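Local coordinates for protein aminoglycoside 6-adenylyltransferase (Bacillus subtilis, PDB 2PBE) that adenylates streptomycin and streptidine at O-6 with ATP, also accepts GTP but not pyrimidine nucleotides, and so mediates bacterial resistance to streptomycin, at residues I47-T52 with L104-I109; M73-D78 with N88-I93; K147-R152 with E261-K266; D156-F161 with L193-W198. All blocks are in the same frame, centred on the assembly; numbering follows the deposited sequence.

How the contacts relate
Contacts 1 and 2 belong to one mixed sheet and share a boundary: strand 101-108 pairs with strand 45-51 in contact 1 and with strand 90-96 of contact 2. Their centres lie about 12 Å apart, and backbone bonds such as Leu-104 O with Tyr-92 N probably join them. Contacts 3 and 4 lie in the helical part of the chain, with centres about 11 Å apart. Both use helix 151-173, and Trp-198 of contact 4 packs on Pro-149 of contact 3. The two groups are well separated: the centres of contacts 1 and 4 are about 31 Å apart, on opposite sides of the chain's centre. No bound ligand marks the active site relative to the four contacts.

Contact 1. Residues I47-T52 with L104-I109; sequences ISYFVT and LTLIPI
The Tyr-49 ring carries CD1 of Leu-104 over one face, 3.8 Å from the ring centroid and offset toward the rim, while CD2 of Leu-106 sits at its edge. In Leu-104 CG is anti to the backbone N (chi1 -177°), and chi2 (73°) then sets CD1 over the ring. The phenol oxygen has its partner elsewhere, the carbonyl of Phe-13 in helix 6-19. On the other side of the sheet Phe-50 and Ile-107 lie side by side, pointing the same way. CB of Ile-107 is over a face of the Phe-50 ring, and Ile-107 CD1 approaches Phe-50 CZ to 3.5 Å; the carbonyl of Pro-108 and CA of Ile-109 lie at the ring edge. Flat rings suit these places because branched aliphatic chains can lie against them.

Between these layers the backbones pair in parallel. Tyr-49 N donates to Thr-105 O at 2.9 Å, and Ile-107 N returns to Tyr-49 O at 3.1 Å. The ladder runs on to Ile-109 N, which donates to Val-51 O at 2.7 Å. A water links Ile-47 O and Thr-105 OG1. Helix 6-19 covers the Tyr-49 side, and Tyr-115 meets Phe-50 edge-to-face on the other. Two parallel strands inside a mixed sheet, with helical cover, suit the nucleotidyltransferase fold of this family.

Contact 2. Residues M73-D78 with N88-I93; sequences MQKPED and NWFSYI
Glu-77 OE1 accepts two hydrogen bonds from Ser-91, one from the backbone N at 2.8 Å and one from OG at 2.7 Å. The amide meets the oxygen nearly along its C-O axis, whereas the hydroxyl arrives on the syn side, so one carboxylate oxygen is gripped from two directions. A glutamate suits this place because its chain, bent at chi2 (70°), turns back to the strand, and a small serine offers both donors. A water accepts from Glu-77 N and donates to Ser-91 O, making a second link; it lies over the centre of one face of the Phe-90 ring.

Farther along, Gln-74 and Ile-93 form an antiparallel hydrogen-bonded pair, each amide 2.8 Å from the other's carbonyl: Gln-74 N to Ile-93 O and Ile-93 N to Gln-74 O. The aliphatic part of Lys-75 runs beside Tyr-92, with Lys-75 CD 3.7 Å from Tyr-92 CE1, and the lysine NZ forms salt bridges with Asp-61 and with Asp-78. CB of Asp-78 approaches Phe-90 CZ, and the ring of Pro-76 crosses the end of Ile-93. Tyr-92 also meets Trp-63 edge-to-face.

Residues 75 to 78 make a type I turn, closed by Asp-78 N to Lys-75 O at 3.0 Å. The chain thus leaves strand 70-74, an edge strand of the sheet within this chain, through a beta turn that a glutamate side chain ties back to the neighbouring antiparallel strand.

Contact 3. Residues K147-R152 with E261-K266; sequences KRPTAR and EGLAYK
Tyr-265 lies between two groups, with CB of Leu-263, two residues earlier, over the centre of one ring face and CA of Ala-151 over the centre of the opposite face. The setting is a junction of helix ends: a Schellman motif closes helix 238-263, with Ala-264 at positive phi as its C-prime residue, while Thr-150 is the N-cap of helix 151-173 and bonds Glu-153 N through its OG1. Ala-151 is a CH-pi donor, its CA 3.5 Å from the centroid of the Tyr-265 ring and only 3° off the ring normal. A residue as small as alanine suits a place where the backbone itself must come down on the ring, and its CB adds a contact to Tyr-265 CD1 at 3.7 Å.

Leu-263 turns one methyl to each of two partners. CD1 meets CG of Pro-149 at 3.8 Å, the two side chains crossing at about a right angle; CD2 rests against the aliphatic part of Arg-148, which slides past it in the opposite direction. Arg-148 bends at chi2 and chi3 (54°), and its guanidinium ends with one face toward the Tyr-265 hydroxyl. The guanidinium and tyrosine ring planes are 70° apart, and NH1 has too poor an angle for a hydrogen bond. Lys-147 NZ donates to Arg-148 O at 2.9 Å. At the ring edge, in its plane, lies the carbonyl of Pro-149: Tyr-265 OH donates to Pro-149 O at 2.7 Å, in the carbonyl plane and on a lone pair.

Contact 4. Residues D156-F161 with L193-W198; sequences DCCNEF and LRMMAW
Cys-157 stands at the centre of this helix pair, its CB 3.4 Å from CZ3 of Trp-198 and its SG directed to Met-195 and Arg-194. The SG is anti to the backbone N (chi1 -172°), a torsion that places the sulfur farther from the indole rim and leaves CB as the nearer atom. SG is 4.9 Å from the centroid of the six-membered ring and 37° off its normal, an oblique sulfur-aromatic contact.

Met-195, present as selenomethionine, has CG anti to the backbone N and then bends at chi2 and chi3. The folded chain ends with its CE methyl beside two sulfurs: CE lies 3.6 Å from Cys-158 SG and 3.9 Å from Cys-157 SG. Arg-194 is extended through CD, which comes 4.1 Å from Cys-157 SG, and bent at chi3; its CG lies over a face of Trp-198, one turn on in the same helix, offset toward the rim, and NH2 bonds the carbonyl of Gln-143.

The local axes of 156-161 and 193-198, on helices 151-173 and 177-204, are 10.6 Å apart at closest approach and nearly antiparallel (156°). Phe-252 of helix 238-263 touches both Cys-158 and Met-195, extending the packing to a third helix. Between the two segments the chemistry is one of sulfur, methyl and ring in van der Waals contact, while the Cys-157 thiol has a hydrogen-bond partner close by in the chain. Small cysteines on one helix make room for the long methionine and broad tryptophan on the other, and the arginine adds its CD methylene while its charged end turns to a carbonyl elsewhere.

Contact 1. Residues I47-T52 with L104-I109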
# COMPACT_ATOMS: atom_id res chain seq x y z
N ILE A 47 -6.59 14.60 6.23
CA ILE A 47 -7.17 13.60 5.36
C ILE A 47 -8.33 14.15 4.54
O ILE A 47 -9.06 15.01 5.00
CB ILE A 47 -7.69 12.43 6.19
CG1 ILE A 47 -6.61 11.99 7.18
CG2 ILE A 47 -8.11 11.28 5.28
CD1 ILE A 47 -5.31 11.47 6.55
N SER A 48 -8.48 13.63 3.33
CA SER A 48 -9.58 14.03 2.45
C SER A 48 -10.18 12.78 1.82
O SER A 48 -9.47 11.98 1.21
CB SER A 48 -9.08 14.94 1.31
OG SER A 48 -8.64 16.19 1.78
N TYR A 49 -11.49 12.62 1.98
CA TYR A 49 -12.21 11.49 1.39
C TYR A 49 -13.09 12.01 0.27
O TYR A 49 -13.95 12.87 0.49
CB TYR A 49 -13.14 10.82 2.41
CG TYR A 49 -12.51 10.09 3.58
CD1 TYR A 49 -11.30 9.36 3.42
CD2 TYR A 49 -13.19 10.03 4.82
CE1 TYR A 49 -10.79 8.57 4.49
CE2 TYR A 49 -12.69 9.24 5.89
CZ TYR A 49 -11.49 8.51 5.72
OH TYR A 49 -11.02 7.72 6.76
N PHE A 50 -12.87 11.51 -0.95
CA PHE A 50 -13.70 11.93 -2.08
C PHE A 50 -14.81 10.92 -2.07
O PHE A 50 -14.56 9.72 -2.23
CB PHE A 50 -12.90 11.89 -3.37
CG PHE A 50 -11.91 12.99 -3.49
CD1 PHE A 50 -12.20 14.13 -4.25
CD2 PHE A 50 -10.71 12.94 -2.77
CE1 PHE A 50 -11.30 15.23 -4.29
CE2 PHE A 50 -9.79 14.03 -2.79
CZ PHE A 50 -10.10 15.18 -3.56
N VAL A 51 -16.03 11.39 -1.88
CA VAL A 51 -17.17 10.52 -1.77
C VAL A 51 -18.26 10.70 -2.82
O VAL A 51 -18.27 11.67 -3.56
CB VAL A 51 -17.80 10.67 -0.37
CG1 VAL A 51 -16.72 10.58 0.69
CG2 VAL A 51 -18.52 12.02 -0.25
N THR A 52 -19.18 9.75 -2.86
CA THR A 52 -20.27 9.82 -3.81
C THR A 52 -21.38 10.74 -3.27
O THR A 52 -21.81 11.68 -3.97
CB THR A 52 -20.85 8.42 -4.09
OG1 THR A 52 -21.15 7.78 -2.84
CG2 THR A 52 -19.87 7.58 -4.87
N LEU A 104 -10.42 16.34 8.68
CA LEU A 104 -11.00 15.52 7.61
C LEU A 104 -11.93 16.30 6.71
O LEU A 104 -12.87 16.92 7.18
CB LEU A 104 -11.77 14.36 8.24
CG LEU A 104 -12.41 13.32 7.33
CD1 LEU A 104 -11.33 12.43 6.73
CD2 LEU A 104 -13.37 12.48 8.14
N THR A 105 -11.67 16.26 5.41
CA THR A 105 -12.54 16.97 4.47
C THR A 105 -13.26 15.97 3.60
O THR A 105 -12.67 14.98 3.18
CB THR A 105 -11.73 17.92 3.57
OG1 THR A 105 -10.98 18.82 4.39
CG2 THR A 105 -12.66 18.73 2.68
N LEU A 106 -14.53 16.24 3.33
CA LEU A 106 -15.35 15.37 2.47
C LEU A 106 -15.63 16.14 1.18
O LEU A 106 -16.47 17.04 1.13
CB LEU A 106 -16.67 14.98 3.16
CG LEU A 106 -16.61 14.20 4.48
CD1 LEU A 106 -18.03 13.88 4.94
CD2 LEU A 106 -15.81 12.93 4.33
N ILE A 107 -14.90 15.79 0.14
CA ILE A 107 -15.03 16.43 -1.16
C ILE A 107 -15.87 15.57 -2.10
O ILE A 107 -15.72 14.35 -2.12
CB ILE A 107 -13.64 16.63 -1.78
CG1 ILE A 107 -12.73 17.35 -0.78
CG2 ILE A 107 -13.75 17.38 -3.10
CD1 ILE A 107 -11.29 17.43 -1.21
N PRO A 108 -16.77 16.18 -2.88
CA PRO A 108 -17.58 15.37 -3.80
C PRO A 108 -16.64 14.72 -4.83
O PRO A 108 -15.75 15.37 -5.37
CB PRO A 108 -18.51 16.39 -4.43
CG PRO A 108 -18.69 17.39 -3.33
CD PRO A 108 -17.29 17.56 -2.81
N ILE A 109 -16.84 13.43 -5.08
CA ILE A 109 -16.00 12.69 -6.01
C ILE A 109 -15.93 13.32 -7.40
O ILE A 109 -14.90 13.26 -8.07
CB ILE A 109 -16.48 11.24 -6.13
CG1 ILE A 109 -15.53 10.44 -7.02
CG2 ILE A 109 -17.88 11.19 -6.71
CD1 ILE A 109 -14.13 10.39 -6.50
O HOH W 1 -8.72 17.76 5.28

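Contact 2. Residues M73-D78 with N88-I93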
# COMPACT_ATOMS: atom_id res chain seq x y z
N MSE A 73 -15.00 18.83 18.93
CA MSE A 73 -14.99 18.82 17.48
C MSE A 73 -15.60 20.08 16.91
O MSE A 73 -16.46 20.70 17.53
CB MSE A 73 -15.77 17.60 17.02
CG MSE A 73 -16.04 17.52 15.55
SE MSE A 73 -17.17 15.98 15.20
CE MSE A 73 -18.93 16.80 15.27
N GLN A 74 -15.15 20.45 15.71
CA GLN A 74 -15.66 21.63 15.02
C GLN A 74 -16.06 21.26 13.59
O GLN A 74 -15.33 20.52 12.91
CB GLN A 74 -14.61 22.75 15.01
CG GLN A 74 -15.05 24.03 14.27
CD GLN A 74 -14.04 25.16 14.38
OE1 GLN A 74 -13.71 25.63 15.48
NE2 GLN A 74 -13.52 25.61 13.23
N LYS A 75 -17.22 21.73 13.15
CA LYS A 75 -17.69 21.48 11.79
C LYS A 75 -17.81 22.88 11.16
O LYS A 75 -18.85 23.53 11.25
CB LYS A 75 -19.03 20.75 11.80
CG LYS A 75 -18.95 19.36 12.41
CD LYS A 75 -20.23 18.55 12.27
CE LYS A 75 -21.31 18.96 13.26
NZ LYS A 75 -22.63 18.32 12.94
N PRO A 76 -16.71 23.36 10.53
CA PRO A 76 -16.60 24.67 9.88
C PRO A 76 -17.66 25.07 8.86
O PRO A 76 -17.92 26.26 8.67
CB PRO A 76 -15.21 24.62 9.25
CG PRO A 76 -14.46 23.73 10.15
CD PRO A 76 -15.45 22.62 10.36
N GLU A 77 -18.27 24.10 8.19
CA GLU A 77 -19.28 24.43 7.21
C GLU A 77 -20.69 24.21 7.73
O GLU A 77 -21.66 24.20 6.97
CB GLU A 77 -19.03 23.63 5.93
CG GLU A 77 -17.72 23.99 5.21
CD GLU A 77 -16.46 23.54 5.97
OE1 GLU A 77 -16.43 22.38 6.44
OE2 GLU A 77 -15.50 24.34 6.10
N ASP A 78 -20.80 24.03 9.05
CA ASP A 78 -22.10 23.82 9.66
C ASP A 78 -22.24 24.67 10.91
O ASP A 78 -22.73 24.22 11.94
CB ASP A 78 -22.30 22.34 10.01
CG ASP A 78 -23.73 22.01 10.40
OD1 ASP A 78 -24.67 22.56 9.79
OD2 ASP A 78 -23.91 21.18 11.33
N ASN A 88 -18.48 23.00 -1.85
CA ASN A 88 -19.36 21.86 -1.58
C ASN A 88 -18.71 20.88 -0.64
O ASN A 88 -19.15 19.73 -0.51
CB ASN A 88 -19.70 21.14 -2.88
CG ASN A 88 -20.79 21.81 -3.61
OD1 ASN A 88 -21.93 21.86 -3.14
ND2 ASN A 88 -20.46 22.37 -4.78
N TRP A 89 -17.65 21.35 0.01
CA TRP A 89 -16.95 20.50 0.96
C TRP A 89 -17.68 20.56 2.27
O TRP A 89 -18.58 21.38 2.48
CB TRP A 89 -15.55 21.00 1.24
CG TRP A 89 -14.50 21.05 0.14
CD1 TRP A 89 -13.18 21.34 0.35
CD2 TRP A 89 -14.66 20.91 -1.28
NE1 TRP A 89 -12.51 21.39 -0.83
CE2 TRP A 89 -13.37 21.13 -1.85
CE3 TRP A 89 -15.75 20.62 -2.13
CZ2 TRP A 89 -13.14 21.08 -3.25
CZ3 TRP A 89 -15.53 20.57 -3.52
CH2 TRP A 89 -14.22 20.80 -4.07
N PHE A 90 -17.23 19.70 3.16
CA PHE A 90 -17.74 19.62 4.51
C PHE A 90 -16.59 18.95 5.24
O PHE A 90 -16.13 17.88 4.85
CB PHE A 90 -18.99 18.75 4.58
CG PHE A 90 -19.84 19.03 5.79
CD1 PHE A 90 -20.64 20.19 5.84
CD2 PHE A 90 -19.82 18.17 6.89
CE1 PHE A 90 -21.41 20.49 6.99
CE2 PHE A 90 -20.59 18.45 8.06
CZ PHE A 90 -21.39 19.62 8.11
N SER A 91 -16.11 19.59 6.30
CA SER A 91 -15.01 19.02 7.03
C SER A 91 -15.29 18.92 8.51
O SER A 91 -16.32 19.39 9.00
CB SER A 91 -13.78 19.86 6.79
OG SER A 91 -14.05 21.20 7.13
N TYR A 92 -14.36 18.31 9.23
CA TYR A 92 -14.46 18.12 10.66
C TYR A 92 -13.09 18.36 11.24
O TYR A 92 -12.09 17.96 10.64
CB TYR A 92 -14.87 16.69 10.97
CG TYR A 92 -16.15 16.23 10.31
CD1 TYR A 92 -17.39 16.31 10.99
CD2 TYR A 92 -16.14 15.70 8.99
CE1 TYR A 92 -18.60 15.87 10.39
CE2 TYR A 92 -17.35 15.26 8.35
CZ TYR A 92 -18.57 15.35 9.07
OH TYR A 92 -19.75 14.94 8.49
N ILE A 93 -13.00 19.04 12.38
CA ILE A 93 -11.70 19.23 13.00
C ILE A 93 -11.93 18.54 14.33
O ILE A 93 -12.80 18.96 15.10
CB ILE A 93 -11.31 20.72 13.23
CG1 ILE A 93 -10.92 21.37 11.90
CG2 ILE A 93 -10.09 20.81 14.15
CD1 ILE A 93 -12.05 21.58 10.95
O HOH W 2 -18.40 21.17 8.45

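Contact 3. Residues K147-R152 with E261-K266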
# COMPACT_ATOMS: atom_id res chain seq x y z
N LYS A 147 -0.86 -0.15 -8.91
CA LYS A 147 -2.00 -0.10 -9.82
C LYS A 147 -1.77 -1.21 -10.85
O LYS A 147 -0.65 -1.72 -10.94
CB LYS A 147 -2.10 1.25 -10.52
CG LYS A 147 -0.81 1.75 -11.12
CD LYS A 147 -1.06 2.86 -12.13
CE LYS A 147 -1.61 2.28 -13.44
NZ LYS A 147 -0.64 1.31 -14.06
N ARG A 148 -2.80 -1.58 -11.60
CA ARG A 148 -2.68 -2.67 -12.59
C ARG A 148 -1.41 -2.50 -13.44
O ARG A 148 -1.23 -1.48 -14.12
CB ARG A 148 -3.92 -2.75 -13.51
CG ARG A 148 -4.08 -4.12 -14.22
CD ARG A 148 -4.72 -3.97 -15.60
NE ARG A 148 -3.93 -3.01 -16.37
CZ ARG A 148 -3.79 -2.98 -17.70
NH1 ARG A 148 -4.40 -3.88 -18.46
NH2 ARG A 148 -3.00 -2.06 -18.26
N PRO A 149 -0.53 -3.50 -13.42
CA PRO A 149 0.68 -3.36 -14.22
C PRO A 149 0.43 -3.52 -15.69
O PRO A 149 -0.54 -4.16 -16.10
CB PRO A 149 1.58 -4.46 -13.68
CG PRO A 149 0.60 -5.54 -13.35
CD PRO A 149 -0.52 -4.77 -12.67
N THR A 150 1.29 -2.90 -16.49
CA THR A 150 1.22 -3.03 -17.93
C THR A 150 2.12 -4.25 -18.15
O THR A 150 2.85 -4.65 -17.22
CB THR A 150 1.81 -1.81 -18.64
OG1 THR A 150 3.19 -1.67 -18.28
CG2 THR A 150 1.08 -0.56 -18.22
N ALA A 151 2.07 -4.84 -19.34
CA ALA A 151 2.88 -6.01 -19.63
C ALA A 151 4.35 -5.74 -19.32
O ALA A 151 5.07 -6.59 -18.75
CB ALA A 151 2.73 -6.40 -21.09
N ARG A 152 4.78 -4.53 -19.66
CA ARG A 152 6.15 -4.12 -19.44
C ARG A 152 6.49 -3.93 -17.96
O ARG A 152 7.53 -4.40 -17.49
CB ARG A 152 6.41 -2.83 -20.20
CG ARG A 152 7.81 -2.32 -20.09
CD ARG A 152 8.01 -1.19 -21.05
NE ARG A 152 9.39 -0.73 -20.98
CZ ARG A 152 9.86 0.31 -21.66
NH1 ARG A 152 9.07 1.00 -22.47
NH2 ARG A 152 11.13 0.66 -21.51
N GLU A 261 -1.22 -14.60 -15.35
CA GLU A 261 -2.34 -15.36 -15.85
C GLU A 261 -3.60 -14.51 -15.97
O GLU A 261 -4.28 -14.55 -16.99
CB GLU A 261 -2.58 -16.54 -14.93
CG GLU A 261 -3.55 -17.55 -15.48
CD GLU A 261 -3.69 -18.74 -14.55
OE1 GLU A 261 -2.63 -19.32 -14.18
OE2 GLU A 261 -4.85 -19.09 -14.21
N GLY A 262 -3.88 -13.73 -14.93
CA GLY A 262 -5.06 -12.89 -14.94
C GLY A 262 -5.07 -11.76 -15.95
O GLY A 262 -6.15 -11.34 -16.39
N LEU A 263 -3.91 -11.26 -16.33
CA LEU A 263 -3.85 -10.15 -17.28
C LEU A 263 -3.44 -10.64 -18.66
O LEU A 263 -3.42 -9.86 -19.61
CB LEU A 263 -2.88 -9.07 -16.79
CG LEU A 263 -3.18 -8.59 -15.36
CD1 LEU A 263 -2.01 -7.80 -14.82
CD2 LEU A 263 -4.46 -7.75 -15.32
N ALA A 264 -3.13 -11.92 -18.75
CA ALA A 264 -2.74 -12.51 -20.01
C ALA A 264 -1.39 -11.96 -20.48
O ALA A 264 -1.20 -11.65 -21.66
CB ALA A 264 -3.84 -12.27 -21.09
N TYR A 265 -0.45 -11.81 -19.55
CA TYR A 265 0.87 -11.34 -19.90
C TYR A 265 1.79 -12.55 -19.98
O TYR A 265 1.51 -13.56 -19.34
CB TYR A 265 1.41 -10.36 -18.85
CG TYR A 265 0.66 -9.04 -18.75
CD1 TYR A 265 -0.06 -8.51 -19.85
CD2 TYR A 265 0.70 -8.29 -17.55
CE1 TYR A 265 -0.73 -7.26 -19.75
CE2 TYR A 265 0.03 -7.04 -17.43
CZ TYR A 265 -0.68 -6.53 -18.54
OH TYR A 265 -1.34 -5.33 -18.44
N LYS A 266 2.86 -12.45 -20.77
CA LYS A 266 3.79 -13.56 -20.89
C LYS A 266 4.54 -13.80 -19.57
O LYS A 266 5.08 -12.86 -18.97
CB LYS A 266 4.81 -13.31 -22.00
CG LYS A 266 5.81 -14.46 -22.20
CD LYS A 266 6.78 -14.24 -23.37
CE LYS A 266 7.87 -13.22 -23.05
NZ LYS A 266 8.87 -13.12 -24.14

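Contact 4. Residues D156-F161 with L193-W198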
# COMPACT_ATOMS: atom_id res chain seq x y z
N ASP A 156 9.17 -5.95 -15.82
CA ASP A 156 10.19 -5.27 -15.05
C ASP A 156 10.28 -5.80 -13.62
O ASP A 156 11.37 -6.08 -13.13
CB ASP A 156 9.93 -3.77 -15.02
CG ASP A 156 10.15 -3.09 -16.36
OD1 ASP A 156 10.90 -3.62 -17.20
OD2 ASP A 156 9.58 -2.00 -16.55
N CYS A 157 9.15 -5.96 -12.95
CA CYS A 157 9.18 -6.47 -11.58
C CYS A 157 9.83 -7.84 -11.48
O CYS A 157 10.56 -8.11 -10.53
CB CYS A 157 7.78 -6.54 -10.99
SG CYS A 157 7.78 -6.95 -9.22
N CYS A 158 9.59 -8.69 -12.48
CA CYS A 158 10.17 -10.02 -12.47
C CYS A 158 11.67 -9.94 -12.78
O CYS A 158 12.48 -10.65 -12.18
CB CYS A 158 9.48 -10.91 -13.49
SG CYS A 158 7.75 -11.22 -13.14
N ASN A 159 12.03 -9.05 -13.70
CA ASN A 159 13.42 -8.88 -14.09
C ASN A 159 14.24 -8.48 -12.87
O ASN A 159 15.21 -9.13 -12.53
CB ASN A 159 13.51 -7.82 -15.18
CG ASN A 159 14.85 -7.82 -15.89
OD1 ASN A 159 14.98 -8.34 -17.01
ND2 ASN A 159 15.85 -7.25 -15.25
N GLU A 160 13.80 -7.43 -12.20
CA GLU A 160 14.49 -6.92 -11.01
C GLU A 160 14.54 -7.96 -9.90
O GLU A 160 15.59 -8.18 -9.28
CB GLU A 160 13.78 -5.67 -10.49
CG GLU A 160 14.44 -5.01 -9.28
CD GLU A 160 15.79 -4.35 -9.59
OE1 GLU A 160 16.33 -3.67 -8.70
OE2 GLU A 160 16.30 -4.52 -10.72
N PHE A 161 13.40 -8.60 -9.66
CA PHE A 161 13.32 -9.62 -8.62
C PHE A 161 14.40 -10.68 -8.79
O PHE A 161 15.25 -10.86 -7.92
CB PHE A 161 11.98 -10.33 -8.67
CG PHE A 161 11.84 -11.42 -7.64
CD1 PHE A 161 11.51 -11.08 -6.32
CD2 PHE A 161 12.08 -12.76 -7.97
CE1 PHE A 161 11.42 -12.08 -5.31
CE2 PHE A 161 11.99 -13.78 -6.97
CZ PHE A 161 11.65 -13.42 -5.63
N LEU A 193 6.50 -8.12 -2.63
CA LEU A 193 5.39 -7.35 -2.10
C LEU A 193 4.61 -6.61 -3.18
O LEU A 193 3.38 -6.55 -3.13
CB LEU A 193 5.89 -6.35 -1.09
CG LEU A 193 6.03 -6.74 0.37
CD1 LEU A 193 6.40 -5.50 1.15
CD2 LEU A 193 4.72 -7.30 0.90
N ARG A 194 5.33 -6.03 -4.14
CA ARG A 194 4.69 -5.31 -5.24
C ARG A 194 3.88 -6.31 -6.03
O ARG A 194 2.75 -6.03 -6.40
CB ARG A 194 5.73 -4.69 -6.17
CG ARG A 194 5.14 -3.88 -7.31
CD ARG A 194 6.23 -3.28 -8.17
NE ARG A 194 7.16 -2.45 -7.39
CZ ARG A 194 6.92 -1.18 -7.07
NH1 ARG A 194 5.78 -0.58 -7.45
NH2 ARG A 194 7.82 -0.53 -6.36
N MSE A 195 4.48 -7.47 -6.28
CA MSE A 195 3.81 -8.54 -7.02
C MSE A 195 2.53 -8.94 -6.29
O MSE A 195 1.49 -9.19 -6.92
CB MSE A 195 4.74 -9.75 -7.16
CG MSE A 195 4.24 -10.80 -8.14
SE MSE A 195 3.74 -10.07 -9.89
CE MSE A 195 5.53 -9.79 -10.67
N MSE A 196 2.61 -9.02 -4.96
CA MSE A 196 1.45 -9.40 -4.18
C MSE A 196 0.42 -8.27 -4.20
O MSE A 196 -0.79 -8.52 -4.25
CB MSE A 196 1.88 -9.71 -2.75
CG MSE A 196 2.73 -10.96 -2.64
SE MSE A 196 3.47 -11.35 -0.86
CE MSE A 196 2.04 -12.38 -0.06
N ALA A 197 0.90 -7.03 -4.18
CA ALA A 197 0.00 -5.89 -4.22
C ALA A 197 -0.72 -5.84 -5.56
O ALA A 197 -1.92 -5.55 -5.61
CB ALA A 197 0.78 -4.60 -3.98
N TRP A 198 0.01 -6.15 -6.63
CA TRP A 198 -0.58 -6.14 -7.97
C TRP A 198 -1.66 -7.21 -8.06
O TRP A 198 -2.64 -7.08 -8.81
CB TRP A 198 0.48 -6.41 -9.04
CG TRP A 198 1.36 -5.21 -9.42
CD1 TRP A 198 1.12 -3.89 -9.14
CD2 TRP A 198 2.55 -5.24 -10.22
NE1 TRP A 198 2.07 -3.09 -9.72
CE2 TRP A 198 2.97 -3.88 -10.40
CE3 TRP A 198 3.31 -6.27 -10.83
CZ2 TRP A 198 4.12 -3.52 -11.15
CZ3 TRP A 198 4.47 -5.91 -11.59
CH2 TRP A 198 4.85 -4.54 -11.74